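PDB 7CDY: glucose dehydrogenase from Serratia sp. FS14, which belongs to the glucose/sorbosone dehydrogenase family of beta-propeller proteins and carries a bound calcium ion. Local coordinates for residues G224-W229 / P252-P257. Sequence-based numbering, arbitrary orientation. Where two conformers were deposited one is given.
Sequences GKNYGW and PGTEQP. With CA (calcium ion), chain D.
The backbone oxygen N226 O draws two groups from 252-257: the amide of E255, whose N lies 2.8 Å from N226 O in a nearly straight bond (166° at the hydrogen), and the CA-H of T254, a weaker C-H...O contact. A second carbonyl, G253 O, is reached through water: one molecule links it to N226 N, another to N226 ND2. G253 has positive phi, and a side chain there would jam against the preceding carbonyl, so glycine suits these backbone angles. In N226, chi1 of -170° sets CG anti to the backbone N, and the terminal amide then serves two partners through its two ends. OD1 accepts the amide of G228, N to OD1 2.9 Å, closing an Asx turn that asparagine suits well, while ND2 also donates to Q151 OE1. The turn brings G228 CA to 3.7 Å from T254 CB; this close approach and the positive phi both suit glycine at 228. T254 OG1 hydrogen-bonds to V251 O, and its methyl CG2 lies near G228 CA. Both segments belong to the long loop joining strands 216-219 and 259-261 of one propeller blade, and here the loop folds back on itself at a calcium site. Y227 O binds the calcium ion at 2.3 Å, alongside E217; a water on the metal donates to E255 O, tying the second segment to the ion indirectly. The Y227 ring packs obliquely on the aliphatic part of E255, CE2 to CB 3.4 Å, and lies nearly parallel to the ring of H190. Its OH bonds to L222 N; in the conformer given, E255 OE1 takes a bond from a water that also meets Y227 OH. K225 CG meets E255 CG at 3.6 Å, methylene against methylene.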
loop_
_atom_site.group_PDB
_atom_site.type_symbol
_atom_site.label_atom_id
_atom_site.label_comp_id
_atom_site.label_asym_id
_atom_site.label_seq_id
_atom_site.Cartn_x
_atom_site.Cartn_y
_atom_site.Cartn_z
ATOM N N GLY A 224 5.441 16.357 8.602
ATOM C CA GLY A 224 6.730 16.706 9.208
ATOM C C GLY A 224 7.099 15.815 10.389
ATOM O O GLY A 224 8.118 16.013 10.905
ATOM N N LYS A 225 6.264 14.857 10.739
ATOM C CA LYS A 225 6.523 13.988 11.914
ATOM C C LYS A 225 7.378 12.760 11.558
ATOM O O LYS A 225 7.362 12.271 10.454
ATOM C CB LYS A 225 5.200 13.555 12.541
ATOM C CG LYS A 225 4.666 14.440 13.647
ATOM C CD LYS A 225 4.495 15.824 13.298
ATOM C CE LYS A 225 3.829 16.525 14.477
ATOM N NZ LYS A 225 4.126 17.966 14.483
ATOM N N ASN A 226 8.090 12.326 12.563
ATOM C CA ASN A 226 9.034 11.189 12.537
ATOM C C ASN A 226 8.356 9.977 13.178
ATOM O O ASN A 226 8.103 10.038 14.336
ATOM C CB ASN A 226 10.276 11.613 13.318
ATOM C CG ASN A 226 11.424 10.652 13.166
ATOM O OD1 ASN A 226 11.236 9.521 12.803
ATOM N ND2 ASN A 226 12.610 11.095 13.503
ATOM N N TYR A 227 8.211 8.876 12.445
ATOM C CA TYR A 227 7.561 7.612 12.899
ATOM C C TYR A 227 8.580 6.642 13.538
ATOM O O TYR A 227 8.284 5.547 13.927
ATOM C CB TYR A 227 6.493 7.132 11.900
ATOM C CG TYR A 227 5.365 8.124 11.951
ATOM C CD1 TYR A 227 5.430 9.315 11.258
ATOM C CD2 TYR A 227 4.352 7.964 12.861
ATOM C CE1 TYR A 227 4.493 10.306 11.448
ATOM C CE2 TYR A 227 3.399 8.939 13.046
ATOM C CZ TYR A 227 3.484 10.122 12.358
ATOM O OH TYR A 227 2.581 11.085 12.619
ATOM N N GLY A 228 9.808 7.134 13.605
ATOM C CA GLY A 228 10.900 6.576 14.428
ATOM C C GLY A 228 11.796 5.500 13.861
ATOM O O GLY A 228 12.836 5.283 14.440
ATOM N N TRP A 229 11.411 4.857 12.776
ATOM C CA TRP A 229 12.266 3.740 12.298
ATOM C C TRP A 229 13.611 4.291 11.842
ATOM O O TRP A 229 13.613 5.250 11.109
ATOM C CB TRP A 229 11.590 2.989 11.154
ATOM C CG TRP A 229 12.430 1.893 10.557
ATOM C CD1 TRP A 229 13.097 1.939 9.369
ATOM C CD2 TRP A 229 12.788 0.644 11.165
ATOM N NE1 TRP A 229 13.792 0.783 9.162
ATOM C CE2 TRP A 229 13.601 -0.042 10.235
ATOM C CE3 TRP A 229 12.425 -0.009 12.344
ATOM C CZ2 TRP A 229 14.108 -1.317 10.478
ATOM C CZ3 TRP A 229 12.914 -1.270 12.592
ATOM C CH2 TRP A 229 13.738 -1.908 11.658
ATOM N N PRO A 252 11.879 9.923 22.342
ATOM C CA PRO A 252 11.326 11.277 22.246
ATOM C C PRO A 252 11.667 11.903 20.905
ATOM O O PRO A 252 12.731 11.657 20.332
ATOM C CB PRO A 252 12.004 12.016 23.408
ATOM C CG PRO A 252 13.274 11.283 23.616
ATOM C CD PRO A 252 12.933 9.835 23.369
ATOM N N GLY A 253 10.733 12.707 20.404
ATOM C CA GLY A 253 10.832 13.255 19.070
ATOM C C GLY A 253 10.329 12.335 17.981
ATOM O O GLY A 253 10.347 12.725 16.808
ATOM N N THR A 254 9.871 11.133 18.328
ATOM C CA THR A 254 9.277 10.209 17.378
ATOM C C THR A 254 7.869 9.873 17.833
ATOM O O THR A 254 7.590 9.794 19.034
ATOM C CB THR A 254 10.124 8.932 17.182
ATOM O OG1 THR A 254 9.959 8.030 18.283
ATOM C CG2 THR A 254 11.602 9.273 16.990
ATOM N N GLU A 255 6.980 9.676 16.863
ATOM C CA GLU A 255 5.568 9.454 17.133
ATOM C C GLU A 255 5.289 7.970 17.322
ATOM O O GLU A 255 5.791 7.124 16.572
ATOM C CB GLU A 255 4.724 9.959 15.963
ATOM C CG GLU A 255 4.779 11.456 15.744
ATOM C CD GLU A 255 4.035 12.231 16.813
ATOM O OE1 GLU A 255 2.789 12.149 16.864
ATOM O OE2 GLU A 255 4.706 12.910 17.618
ATOM N N GLN A 256 4.456 7.664 18.300
ATOM C CA GLN A 256 4.074 6.285 18.537
ATOM C C GLN A 256 3.053 5.822 17.501
ATOM O O GLN A 256 2.285 6.623 16.959
ATOM C CB GLN A 256 3.468 6.147 19.931
ATOM C CG GLN A 256 4.507 6.093 21.027
ATOM C CD GLN A 256 5.244 4.783 21.013
ATOM O OE1 GLN A 256 4.650 3.737 21.268
ATOM N NE2 GLN A 256 6.544 4.823 20.711
ATOM N N PRO A 257 3.023 4.527 17.207
ATOM C CA PRO A 257 1.925 4.000 16.391
ATOM C C PRO A 257 0.599 4.131 17.119
ATOM O O PRO A 257 0.537 4.227 18.349
ATOM C CB PRO A 257 2.308 2.530 16.173
ATOM C CG PRO A 257 3.269 2.213 17.245
ATOM C CD PRO A 257 3.985 3.487 17.604
HETATM CA CA CA D . 7.247 3.492 14.117
HETATM O O HOH W 1 8.119 13.779 15.139
HETATM O O HOH W 2 12.481 13.620 15.366
HETATM O O HOH W 3 1.396 10.998 15.019
HETATM O O HOH W 4 5.286 4.847 14.724
HETATM O O HOH W 5 9.304 2.256 13.954
HETATM O O HOH W 6 7.559 3.770 11.737
HETATM O O HOH W 7 7.892 3.686 16.385
#